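Local coordinates for putative sugar binding protein (Salmonella enterica subsp. enterica serovar Typhimurium, PDB 3KNZ) that probably binds carbohydrate derivatives through its sugar isomerase (SIS) domain, although its substrate is not established, at residues E29-T34 against L193-T198; N168-A173 against E322-F327; L174-A177 against Q181-D184. All blocks are in the same frame, centred on the assembly; numbering follows the deposited sequence.

From the N terminus, helix 15-32 reaches contact 1 at residues 29-34, and the chain then runs through the first parallel sheet before helix 161-179 supplies the first segments of contacts 2 and 3. Contact 3 closes a tight turn from this helix into helix 185-215, so it falls within the longer loops of both other contacts. Helix 185-215 next carries residues 193-198 back to the N-terminal helix, closing contact 1. Contact 2 is completed after the second sheet, when residues 322-327 return to residues 168-173; its loop crosses that of contact 1. The two meet directly where Arg194 and Met195 pack on Phe324, while Met195 also touches Leu174 of contact 3.

Contact 1: residues E29-T34 against L193-T198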
ATOM      1  N   GLU A  29     -23.105 -16.451 -15.002  1.00 23.96           N
ATOM      2  CA  GLU A  29     -24.375 -15.726 -14.982  1.00 24.66           C
ATOM      3  C   GLU A  29     -24.171 -14.222 -15.131  1.00 24.30           C
ATOM      4  O   GLU A  29     -24.918 -13.559 -15.843  1.00 24.60           O
ATOM      5  CB  GLU A  29     -25.133 -16.013 -13.684  1.00 25.02           C
ATOM      6  CG  GLU A  29     -25.701 -17.422 -13.609  1.00 29.38           C
ATOM      7  CD  GLU A  29     -26.113 -17.828 -12.203  1.00 33.91           C
ATOM      8  OE1 GLU A  29     -25.714 -17.135 -11.241  1.00 35.75           O
ATOM      9  OE2 GLU A  29     -26.811 -18.857 -12.061  1.00 35.99           O
HETATM   10  N   MSE A  30     -23.153 -13.683 -14.468  1.00 24.50           N
HETATM   11  CA  MSE A  30     -22.893 -12.246 -14.519  1.00 24.18           C
HETATM   12  C   MSE A  30     -22.581 -11.748 -15.923  1.00 24.15           C
HETATM   13  O   MSE A  30     -22.878 -10.599 -16.244  1.00 24.21           O
HETATM   14  CB  MSE A  30     -21.761 -11.861 -13.564  1.00 23.68           C
HETATM   15  CG  MSE A  30     -22.154 -11.937 -12.105  1.00 21.08           C
HETATM   16 SE   MSE A  30     -20.740 -11.331 -10.941  0.75 16.89          SE
HETATM   17  CE  MSE A  30     -20.542  -9.500 -11.568  1.00 13.23           C
ATOM     18  N   LEU A  31     -21.987 -12.608 -16.751  1.00 24.10           N
ATOM     19  CA  LEU A  31     -21.652 -12.240 -18.126  1.00 24.13           C
ATOM     20  C   LEU A  31     -22.882 -12.003 -18.995  1.00 24.80           C
ATOM     21  O   LEU A  31     -22.826 -11.233 -19.950  1.00 25.65           O
ATOM     22  CB  LEU A  31     -20.820 -13.333 -18.797  1.00 23.84           C
ATOM     23  CG  LEU A  31     -19.443 -13.624 -18.220  1.00 22.61           C
ATOM     24  CD1 LEU A  31     -18.771 -14.720 -19.041  1.00 19.22           C
ATOM     25  CD2 LEU A  31     -18.617 -12.353 -18.214  1.00 19.68           C
ATOM     26  N   THR A  32     -23.988 -12.663 -18.671  1.00 25.02           N
ATOM     27  CA  THR A  32     -25.195 -12.563 -19.483  1.00 25.26           C
ATOM     28  C   THR A  32     -26.224 -11.572 -18.924  1.00 25.34           C
ATOM     29  O   THR A  32     -27.279 -11.379 -19.523  1.00 24.78           O
ATOM     30  CB  THR A  32     -25.848 -13.951 -19.635  1.00 25.32           C
ATOM     31  OG1 THR A  32     -26.396 -14.368 -18.378  1.00 26.54           O
ATOM     32  CG2 THR A  32     -24.806 -14.976 -20.105  1.00 23.81           C
ATOM     33  N   GLN A  33     -25.919 -10.946 -17.787  1.00 25.61           N
ATOM     34  CA  GLN A  33     -26.832  -9.972 -17.177  1.00 25.85           C
ATOM     35  C   GLN A  33     -26.724  -8.610 -17.856  1.00 26.44           C
ATOM     36  O   GLN A  33     -25.622  -8.156 -18.173  1.00 26.57           O
ATOM     37  CB  GLN A  33     -26.520  -9.783 -15.686  1.00 25.52           C
ATOM     38  CG  GLN A  33     -26.767 -10.998 -14.792  1.00 26.64           C
ATOM     39  CD  GLN A  33     -26.336 -10.763 -13.340  1.00 29.51           C
ATOM     40  OE1 GLN A  33     -25.840  -9.692 -12.987  1.00 30.46           O
ATOM     41  NE2 GLN A  33     -26.527 -11.768 -12.496  1.00 30.64           N
ATOM     42  N   THR A  34     -27.865  -7.964 -18.087  1.00 27.22           N
ATOM     43  CA  THR A  34     -27.870  -6.608 -18.627  1.00 28.11           C
ATOM     44  C   THR A  34     -27.663  -5.712 -17.418  1.00 29.42           C
ATOM     45  O   THR A  34     -28.416  -5.773 -16.442  1.00 31.23           O
ATOM     46  CB  THR A  34     -29.190  -6.234 -19.301  1.00 28.25           C
ATOM     47  OG1 THR A  34     -30.245  -6.325 -18.338  1.00 28.50           O
ATOM     48  CG2 THR A  34     -29.475  -7.157 -20.489  1.00 26.27           C
ATOM     49  N   LEU A 193     -15.940 -14.271 -24.552  1.00 23.24           N
ATOM     50  CA  LEU A 193     -15.440 -15.631 -24.812  1.00 22.67           C
ATOM     51  C   LEU A 193     -14.338 -15.977 -23.820  1.00 22.84           C
ATOM     52  O   LEU A 193     -14.389 -17.002 -23.132  1.00 23.03           O
ATOM     53  CB  LEU A 193     -14.844 -15.753 -26.214  1.00 22.21           C
ATOM     54  CG  LEU A 193     -15.628 -16.445 -27.316  1.00 24.43           C
ATOM     55  CD1 LEU A 193     -15.041 -16.167 -28.707  1.00 23.58           C
ATOM     56  CD2 LEU A 193     -15.621 -17.925 -27.018  1.00 23.52           C
ATOM     57  N   ARG A 194     -13.331 -15.113 -23.765  1.00 21.96           N
ATOM     58  CA  ARG A 194     -12.194 -15.324 -22.892  1.00 22.10           C
ATOM     59  C   ARG A 194     -12.611 -15.490 -21.435  1.00 21.58           C
ATOM     60  O   ARG A 194     -12.176 -16.430 -20.772  1.00 20.60           O
ATOM     61  CB  ARG A 194     -11.174 -14.196 -23.055  1.00 22.28           C
ATOM     62  CG  ARG A 194     -10.452 -14.228 -24.404  1.00 22.71           C
ATOM     63  CD  ARG A 194      -9.125 -13.506 -24.309  1.00 25.31           C
ATOM     64  NE  ARG A 194      -9.216 -12.065 -24.483  1.00 27.41           N
ATOM     65  CZ  ARG A 194      -8.432 -11.181 -23.873  1.00 28.99           C
ATOM     66  NH1 ARG A 194      -7.549 -11.558 -22.951  1.00 28.37           N
ATOM     67  NH2 ARG A 194      -8.590  -9.894 -24.137  1.00 33.95           N
HETATM   68  N   MSE A 195     -13.462 -14.591 -20.949  1.00 21.94           N
HETATM   69  CA  MSE A 195     -13.936 -14.671 -19.569  1.00 22.21           C
HETATM   70  C   MSE A 195     -14.646 -15.991 -19.354  1.00 21.94           C
HETATM   71  O   MSE A 195     -14.393 -16.689 -18.374  1.00 21.69           O
HETATM   72  CB  MSE A 195     -14.874 -13.508 -19.235  1.00 22.42           C
HETATM   73  CG  MSE A 195     -14.172 -12.157 -19.120  1.00 22.93           C
HETATM   74 SE   MSE A 195     -15.435 -10.705 -18.949  0.75 21.28          SE
HETATM   75  CE  MSE A 195     -14.215  -9.210 -18.947  1.00 21.10           C
ATOM     76  N   GLU A 196     -15.526 -16.323 -20.294  1.00 22.28           N
ATOM     77  CA  GLU A 196     -16.298 -17.555 -20.258  1.00 21.63           C
ATOM     78  C   GLU A 196     -15.387 -18.791 -20.312  1.00 20.76           C
ATOM     79  O   GLU A 196     -15.651 -19.785 -19.645  1.00 20.81           O
ATOM     80  CB  GLU A 196     -17.283 -17.565 -21.427  1.00 21.61           C
ATOM     81  CG  GLU A 196     -18.169 -18.791 -21.497  1.00 24.05           C
ATOM     82  CD  GLU A 196     -18.982 -18.865 -22.782  1.00 27.93           C
ATOM     83  OE1 GLU A 196     -18.557 -18.313 -23.824  1.00 31.26           O
ATOM     84  OE2 GLU A 196     -20.052 -19.501 -22.755  1.00 32.08           O
ATOM     85  N   LYS A 197     -14.324 -18.742 -21.103  1.00 20.34           N
ATOM     86  CA  LYS A 197     -13.424 -19.881 -21.172  1.00 21.39           C
ATOM     87  C   LYS A 197     -12.732 -20.077 -19.819  1.00 22.41           C
ATOM     88  O   LYS A 197     -12.648 -21.202 -19.321  1.00 22.19           O
ATOM     89  CB  LYS A 197     -12.394 -19.713 -22.285  1.00 21.64           C
ATOM     90  CG  LYS A 197     -11.497 -20.938 -22.488  1.00 22.55           C
ATOM     91  CD  LYS A 197     -10.472 -20.709 -23.587  1.00 23.50           C
ATOM     92  CE  LYS A 197      -9.506 -21.874 -23.717  1.00 24.25           C
ATOM     93  NZ  LYS A 197      -8.433 -21.598 -24.719  1.00 25.09           N
ATOM     94  N   THR A 198     -12.248 -18.986 -19.225  1.00 22.70           N
ATOM     95  CA  THR A 198     -11.610 -19.061 -17.914  1.00 22.83           C
ATOM     96  C   THR A 198     -12.601 -19.598 -16.876  1.00 23.19           C
ATOM     97  O   THR A 198     -12.271 -20.505 -16.106  1.00 22.62           O
ATOM     98  CB  THR A 198     -11.031 -17.688 -17.458  1.00 23.04           C
ATOM     99  OG1 THR A 198      -9.953 -17.304 -18.320  1.00 22.93           O
ATOM    100  CG2 THR A 198     -10.495 -17.764 -16.031  1.00 21.43           C
TER
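Glu29 O is gripped twice by Thr32, from the hydroxyl OG1 at 3.0 Å and from the backbone N at 3.1 Å, in the segment that directs Leu31 at Met195 and Glu196. Both donors approach Glu29 O from the same face of its plane; OG1 is tilted 24° from that plane. Across to residues 193-198 the contact is made by van der Waals packing, without a hydrogen bond, and rests on the forked end of one leucine. Leu31 has CG anti to its carbonyl carbon (chi1 -64°), and its two methyls divide between neighbouring residues of helix 185-215. CD2 lies 3.7 Å from SE of Met195, a selenomethionine in this crystal, and 4.0 Å from its CB, with the two side chains at a slant to one another. The other methyl, CD1, rests against the backbone, 3.8 Å from Glu196 N, and is 4.0 Å from Glu196 CB at the more open margin. Beyond the selenium, CE of Met195 leads away from Leu31 to Phe324 and Leu174. Arg194, one residue earlier, forms salt bridges with Asp321 and Asp323. Helix 15-32 thus lies against helix 185-215, with Leu192 and Phe199 also touching Leu31, while on another side of the N-terminal helix Met30 packs on Cys164, Leu167 and Asn168 of helix 161-179.

Contact 2: residues N168-A173 against E322-F327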
ATOM      1  N   ASN A 168     -17.128  -7.537 -11.482  1.00 23.27           N
ATOM      2  CA  ASN A 168     -17.982  -6.347 -11.470  1.00 24.00           C
ATOM      3  C   ASN A 168     -17.188  -5.140 -11.985  1.00 23.93           C
ATOM      4  O   ASN A 168     -17.627  -4.446 -12.901  1.00 24.65           O
ATOM      5  CB  ASN A 168     -18.508  -6.077 -10.051  1.00 23.94           C
ATOM      6  CG  ASN A 168     -19.827  -5.332 -10.042  1.00 24.50           C
ATOM      7  OD1 ASN A 168     -20.776  -5.732 -10.711  1.00 27.45           O
ATOM      8  ND2 ASN A 168     -19.907  -4.272  -9.248  1.00 24.02           N
ATOM      9  N   LEU A 169     -16.009  -4.910 -11.408  1.00 23.98           N
ATOM     10  CA  LEU A 169     -15.117  -3.816 -11.833  1.00 23.79           C
ATOM     11  C   LEU A 169     -14.740  -3.890 -13.313  1.00 23.89           C
ATOM     12  O   LEU A 169     -14.662  -2.865 -13.994  1.00 24.25           O
ATOM     13  CB  LEU A 169     -13.831  -3.825 -11.004  1.00 23.48           C
ATOM     14  CG  LEU A 169     -13.894  -3.284  -9.580  1.00 22.12           C
ATOM     15  CD1 LEU A 169     -12.783  -3.863  -8.725  1.00 20.91           C
ATOM     16  CD2 LEU A 169     -13.859  -1.751  -9.575  1.00 17.91           C
HETATM   17  N   MSE A 170     -14.483  -5.101 -13.802  1.00 24.02           N
HETATM   18  CA  MSE A 170     -14.109  -5.305 -15.210  1.00 23.79           C
HETATM   19  C   MSE A 170     -15.274  -5.026 -16.157  1.00 24.66           C
HETATM   20  O   MSE A 170     -15.079  -4.499 -17.260  1.00 25.10           O
HETATM   21  CB  MSE A 170     -13.562  -6.717 -15.431  1.00 23.17           C
HETATM   22  CG  MSE A 170     -12.179  -6.938 -14.825  1.00 21.46           C
HETATM   23 SE   MSE A 170     -11.522  -8.724 -15.109  0.75 20.80          SE
HETATM   24  CE  MSE A 170      -9.687  -8.487 -14.510  1.00 12.20           C
ATOM     25  N   LEU A 171     -16.487  -5.374 -15.732  1.00 24.59           N
ATOM     26  CA  LEU A 171     -17.668  -5.094 -16.548  1.00 23.70           C
ATOM     27  C   LEU A 171     -17.920  -3.583 -16.627  1.00 23.59           C
ATOM     28  O   LEU A 171     -18.392  -3.082 -17.647  1.00 23.55           O
ATOM     29  CB  LEU A 171     -18.900  -5.830 -16.014  1.00 23.04           C
ATOM     30  CG  LEU A 171     -18.821  -7.359 -16.086  1.00 22.52           C
ATOM     31  CD1 LEU A 171     -20.097  -7.961 -15.507  1.00 18.76           C
ATOM     32  CD2 LEU A 171     -18.551  -7.860 -17.512  1.00 16.32           C
ATOM     33  N   LEU A 172     -17.610  -2.854 -15.559  1.00 23.43           N
ATOM     34  CA  LEU A 172     -17.768  -1.406 -15.601  1.00 23.71           C
ATOM     35  C   LEU A 172     -16.852  -0.839 -16.691  1.00 24.04           C
ATOM     36  O   LEU A 172     -17.283  -0.015 -17.500  1.00 24.72           O
ATOM     37  CB  LEU A 172     -17.467  -0.768 -14.243  1.00 23.42           C
ATOM     38  CG  LEU A 172     -17.531   0.766 -14.198  1.00 23.02           C
ATOM     39  CD1 LEU A 172     -18.863   1.276 -14.729  1.00 20.20           C
ATOM     40  CD2 LEU A 172     -17.282   1.292 -12.788  1.00 20.13           C
ATOM     41  N   ALA A 173     -15.604  -1.305 -16.722  1.00 23.77           N
ATOM     42  CA  ALA A 173     -14.617  -0.865 -17.712  1.00 23.54           C
ATOM     43  C   ALA A 173     -15.100  -1.120 -19.138  1.00 23.96           C
ATOM     44  O   ALA A 173     -14.885  -0.293 -20.031  1.00 24.30           O
ATOM     45  CB  ALA A 173     -13.280  -1.559 -17.476  1.00 23.23           C
ATOM     46  N   GLU A 322      -3.903 -13.401 -20.143  1.00 23.37           N
ATOM     47  CA  GLU A 322      -3.163 -12.286 -19.540  1.00 24.62           C
ATOM     48  C   GLU A 322      -4.052 -11.341 -18.730  1.00 24.91           C
ATOM     49  O   GLU A 322      -3.563 -10.634 -17.857  1.00 26.10           O
ATOM     50  CB  GLU A 322      -2.342 -11.473 -20.558  1.00 24.64           C
ATOM     51  CG  GLU A 322      -3.126 -10.700 -21.584  1.00 28.39           C
ATOM     52  CD  GLU A 322      -3.616 -11.568 -22.716  1.00 30.55           C
ATOM     53  OE1 GLU A 322      -3.337 -12.785 -22.693  1.00 30.84           O
ATOM     54  OE2 GLU A 322      -4.272 -11.032 -23.634  1.00 29.93           O
ATOM     55  N   ASP A 323      -5.349 -11.322 -19.001  1.00 24.58           N
ATOM     56  CA  ASP A 323      -6.239 -10.446 -18.261  1.00 23.94           C
ATOM     57  C   ASP A 323      -7.056 -11.214 -17.226  1.00 23.61           C
ATOM     58  O   ASP A 323      -7.256 -10.737 -16.109  1.00 23.67           O
ATOM     59  CB  ASP A 323      -7.191  -9.720 -19.220  1.00 23.90           C
ATOM     60  CG  ASP A 323      -6.471  -8.754 -20.158  1.00 24.64           C
ATOM     61  OD1 ASP A 323      -5.630  -7.961 -19.678  1.00 24.45           O
ATOM     62  OD2 ASP A 323      -6.768  -8.769 -21.374  1.00 26.46           O
ATOM     63  N   PHE A 324      -7.485 -12.423 -17.574  1.00 22.88           N
ATOM     64  CA  PHE A 324      -8.411 -13.150 -16.715  1.00 22.86           C
ATOM     65  C   PHE A 324      -7.826 -14.274 -15.872  1.00 22.58           C
ATOM     66  O   PHE A 324      -8.548 -14.893 -15.091  1.00 22.19           O
ATOM     67  CB  PHE A 324      -9.586 -13.641 -17.560  1.00 23.27           C
ATOM     68  CG  PHE A 324     -10.120 -12.584 -18.491  1.00 23.05           C
ATOM     69  CD1 PHE A 324     -10.538 -11.357 -17.991  1.00 22.79           C
ATOM     70  CD2 PHE A 324     -10.190 -12.804 -19.855  1.00 21.08           C
ATOM     71  CE1 PHE A 324     -11.019 -10.361 -18.841  1.00 23.52           C
ATOM     72  CE2 PHE A 324     -10.667 -11.817 -20.705  1.00 24.11           C
ATOM     73  CZ  PHE A 324     -11.087 -10.595 -20.194  1.00 23.18           C
ATOM     74  N   ALA A 325      -6.525 -14.515 -15.993  1.00 22.14           N
ATOM     75  CA  ALA A 325      -5.880 -15.540 -15.173  1.00 21.95           C
ATOM     76  C   ALA A 325      -6.017 -15.201 -13.679  1.00 21.88           C
ATOM     77  O   ALA A 325      -5.818 -16.053 -12.816  1.00 21.98           O
ATOM     78  CB  ALA A 325      -4.420 -15.683 -15.554  1.00 21.41           C
ATOM     79  N   VAL A 326      -6.356 -13.957 -13.373  1.00 22.00           N
ATOM     80  CA  VAL A 326      -6.523 -13.555 -11.981  1.00 22.76           C
ATOM     81  C   VAL A 326      -7.621 -14.384 -11.292  1.00 23.09           C
ATOM     82  O   VAL A 326      -7.561 -14.626 -10.085  1.00 23.43           O
ATOM     83  CB  VAL A 326      -6.805 -12.037 -11.851  1.00 22.99           C
ATOM     84  CG1 VAL A 326      -5.627 -11.239 -12.408  1.00 20.24           C
ATOM     85  CG2 VAL A 326      -8.099 -11.664 -12.550  1.00 22.31           C
ATOM     86  N   PHE A 327      -8.608 -14.840 -12.059  1.00 23.48           N
ATOM     87  CA  PHE A 327      -9.683 -15.660 -11.502  1.00 23.19           C
ATOM     88  C   PHE A 327      -9.214 -17.098 -11.201  1.00 23.57           C
ATOM     89  O   PHE A 327      -9.865 -17.826 -10.450  1.00 23.77           O
ATOM     90  CB  PHE A 327     -10.876 -15.705 -12.467  1.00 23.42           C
ATOM     91  CG  PHE A 327     -11.492 -14.352 -12.769  1.00 23.10           C
ATOM     92  CD1 PHE A 327     -12.307 -13.718 -11.842  1.00 23.07           C
ATOM     93  CD2 PHE A 327     -11.300 -13.745 -13.996  1.00 23.87           C
ATOM     94  CE1 PHE A 327     -12.888 -12.491 -12.122  1.00 21.63           C
ATOM     95  CE2 PHE A 327     -11.883 -12.520 -14.281  1.00 23.69           C
ATOM     96  CZ  PHE A 327     -12.671 -11.891 -13.340  1.00 23.65           C
TER
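Met170, a selenomethionine in this crystal, makes every side-chain contact from residues 168-173 to residues 322-327, and two of these are Met-aromatic. Its SE sits at the edge of the Phe324 ring, 87° off the ring normal, with CD1 at 4.0 Å and CE1 hardly farther. The same selenium meets Phe327 through CZ, 3.8 Å away, and CE2; here the approach is oblique, 69° off the normal, and the two side chains run past each other in opposite directions. With chi2 at 180° the chain runs straight out to the selenium beside both rings, and its extended end carries CE on to Val326 and Asp323 O.

The remaining apolar contacts belong to the methyl. Met170 CE comes tip to tip with Val326 CG2 at 4.1 Å. Val326 CG2 also lies 4.1 Å above one face of the Phe327 ring, toward its rim, so that this methyl serves two neighbours. Within residues 322-327, Asp323 CB covers the centre of one Phe324 face, and Phe327 has Phe324 CB in its plane at the edge.

Polar groups enter differently. Met170 CE rests 3.7 Å from Asp323 O, a van der Waals approach, whereas the Asp323 carboxylate is taken up by a salt bridge to Arg74. Phe327 N bonds to Phe324 O at 3.0 Å as the chain approaches helix 326-339. The chain holds two five-stranded parallel sheets of matching strand order, consistent with the paired SIS folds of GlmS-like isomerases; this buried cluster joins helix 161-179, beyond the first sheet, to the segment that follows the second.

Contact 3: residues L174-A177 against Q181-D184; sequences LAVA and QRLD
This is a local helix-terminating contact, in which the last turns of helix 161-179 are met by the loop that leads into helix 185-215. Its one hydrogen bond across the two segments runs from Arg182 N to Ala177 O, 2.8 Å long, with an N-H...O angle of 163° and the donor nearly in line with the carbonyl. Gln181, whose positive phi of 50° lets the chain reverse, is the C-prime residue of a Schellman motif, and the Arg182-Ala177 bond is its characteristic long-span link. Arg182 then folds its side chain back over the helix end: a bend at chi3 (-62°) lays one face of the guanidinium over Ala177 CA, with NH2 at 3.7 Å. Val176 CG1 lies at the edge of the same group, 4.1 Å from NH2 and near its plane. Hydrogen bonds from NH2 to Trp75 O and Gln180 OE1 help to hold the guanidinium in this orientation. On another side of Ala177 the leucines pack: Leu183 CB touches Ala177 CB at 3.7 Å, and Leu183 CD2 is 4.0 Å from Leu174 CG and also rests 3.6 Å from the carbonyl Leu174 O. Trp75 of helix 59-76 borders Leu174, Ala177 and Leu183 alike, while Arg188 of the next helix touches both leucines. Asp184 stands at the N-cap of helix 185-215, its carboxylate capping a backbone N of the first turn.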
ATOM      1  N   LEU A 174     -15.737  -2.270 -19.353  1.00 23.74           N
ATOM      2  CA  LEU A 174     -16.296  -2.613 -20.665  1.00 23.17           C
ATOM      3  C   LEU A 174     -17.471  -1.710 -21.011  1.00 22.96           C
ATOM      4  O   LEU A 174     -17.692  -1.391 -22.188  1.00 23.36           O
ATOM      5  CB  LEU A 174     -16.701  -4.090 -20.724  1.00 22.44           C
ATOM      6  CG  LEU A 174     -15.604  -5.058 -21.189  1.00 24.29           C
ATOM      7  CD1 LEU A 174     -14.211  -4.609 -20.778  1.00 24.36           C
ATOM      8  CD2 LEU A 174     -15.896  -6.486 -20.729  1.00 23.02           C
ATOM      9  N   ALA A 175     -18.222  -1.299 -19.989  1.00 22.55           N
ATOM     10  CA  ALA A 175     -19.348  -0.395 -20.188  1.00 22.40           C
ATOM     11  C   ALA A 175     -18.825   0.981 -20.611  1.00 22.64           C
ATOM     12  O   ALA A 175     -19.377   1.607 -21.517  1.00 23.21           O
ATOM     13  CB  ALA A 175     -20.190  -0.290 -18.925  1.00 21.85           C
ATOM     14  N   VAL A 176     -17.752   1.443 -19.967  1.00 22.23           N
ATOM     15  CA  VAL A 176     -17.160   2.735 -20.310  1.00 22.26           C
ATOM     16  C   VAL A 176     -16.591   2.703 -21.730  1.00 23.22           C
ATOM     17  O   VAL A 176     -16.773   3.652 -22.500  1.00 22.42           O
ATOM     18  CB  VAL A 176     -16.058   3.160 -19.298  1.00 22.27           C
ATOM     19  CG1 VAL A 176     -15.276   4.367 -19.816  1.00 18.57           C
ATOM     20  CG2 VAL A 176     -16.673   3.448 -17.924  1.00 18.72           C
ATOM     21  N   ALA A 177     -15.914   1.609 -22.076  1.00 24.34           N
ATOM     22  CA  ALA A 177     -15.346   1.461 -23.423  1.00 25.58           C
ATOM     23  C   ALA A 177     -16.465   1.436 -24.474  1.00 26.27           C
ATOM     24  O   ALA A 177     -16.310   1.975 -25.574  1.00 26.66           O
ATOM     25  CB  ALA A 177     -14.473   0.203 -23.517  1.00 24.71           C
ATOM     26  N   GLN A 181     -17.465   4.357 -27.517  1.00 29.88           N
ATOM     27  CA  GLN A 181     -17.253   3.718 -28.816  1.00 30.08           C
ATOM     28  C   GLN A 181     -15.818   3.242 -29.072  1.00 29.59           C
ATOM     29  O   GLN A 181     -15.293   3.405 -30.177  1.00 28.39           O
ATOM     30  CB  GLN A 181     -17.732   4.633 -29.948  1.00 30.51           C
ATOM     31  CG  GLN A 181     -19.225   4.960 -29.877  1.00 32.55           C
ATOM     32  CD  GLN A 181     -19.750   5.593 -31.153  1.00 36.85           C
ATOM     33  OE1 GLN A 181     -19.032   5.698 -32.151  1.00 41.75           O
ATOM     34  NE2 GLN A 181     -21.014   6.004 -31.135  1.00 40.00           N
ATOM     35  N   ARG A 182     -15.202   2.652 -28.050  1.00 29.18           N
ATOM     36  CA  ARG A 182     -13.847   2.103 -28.169  1.00 29.97           C
ATOM     37  C   ARG A 182     -13.842   0.584 -28.008  1.00 29.88           C
ATOM     38  O   ARG A 182     -12.785  -0.036 -27.925  1.00 29.94           O
ATOM     39  CB  ARG A 182     -12.900   2.741 -27.148  1.00 30.52           C
ATOM     40  CG  ARG A 182     -12.553   4.199 -27.444  1.00 33.29           C
ATOM     41  CD  ARG A 182     -11.607   4.796 -26.404  1.00 35.24           C
ATOM     42  NE  ARG A 182     -12.207   4.807 -25.069  1.00 36.28           N
ATOM     43  CZ  ARG A 182     -12.029   3.867 -24.143  1.00 36.00           C
ATOM     44  NH1 ARG A 182     -11.247   2.819 -24.378  1.00 37.17           N
ATOM     45  NH2 ARG A 182     -12.637   3.984 -22.970  1.00 34.85           N
ATOM     46  N   LEU A 183     -15.032  -0.008 -27.966  1.00 30.24           N
ATOM     47  CA  LEU A 183     -15.185  -1.458 -27.849  1.00 29.98           C
ATOM     48  C   LEU A 183     -16.296  -1.905 -28.798  1.00 29.52           C
ATOM     49  O   LEU A 183     -17.479  -1.792 -28.468  1.00 29.76           O
ATOM     50  CB  LEU A 183     -15.550  -1.851 -26.415  1.00 29.66           C
ATOM     51  CG  LEU A 183     -15.768  -3.341 -26.134  1.00 29.98           C
ATOM     52  CD1 LEU A 183     -14.449  -4.100 -26.173  1.00 29.11           C
ATOM     53  CD2 LEU A 183     -16.447  -3.537 -24.791  1.00 31.04           C
ATOM     54  N   ASP A 184     -15.932  -2.399 -29.978  1.00 28.68           N
ATOM     55  CA  ASP A 184     -16.953  -2.841 -30.922  1.00 28.86           C
ATOM     56  C   ASP A 184     -17.470  -4.246 -30.570  1.00 28.18           C
ATOM     57  O   ASP A 184     -17.007  -4.873 -29.608  1.00 27.17           O
ATOM     58  CB  ASP A 184     -16.464  -2.735 -32.380  1.00 28.70           C
ATOM     59  CG  ASP A 184     -15.286  -3.645 -32.688  1.00 31.06           C
ATOM     60  OD1 ASP A 184     -15.124  -4.685 -32.010  1.00 32.06           O
ATOM     61  OD2 ASP A 184     -14.534  -3.323 -33.639  1.00 33.27           O
TER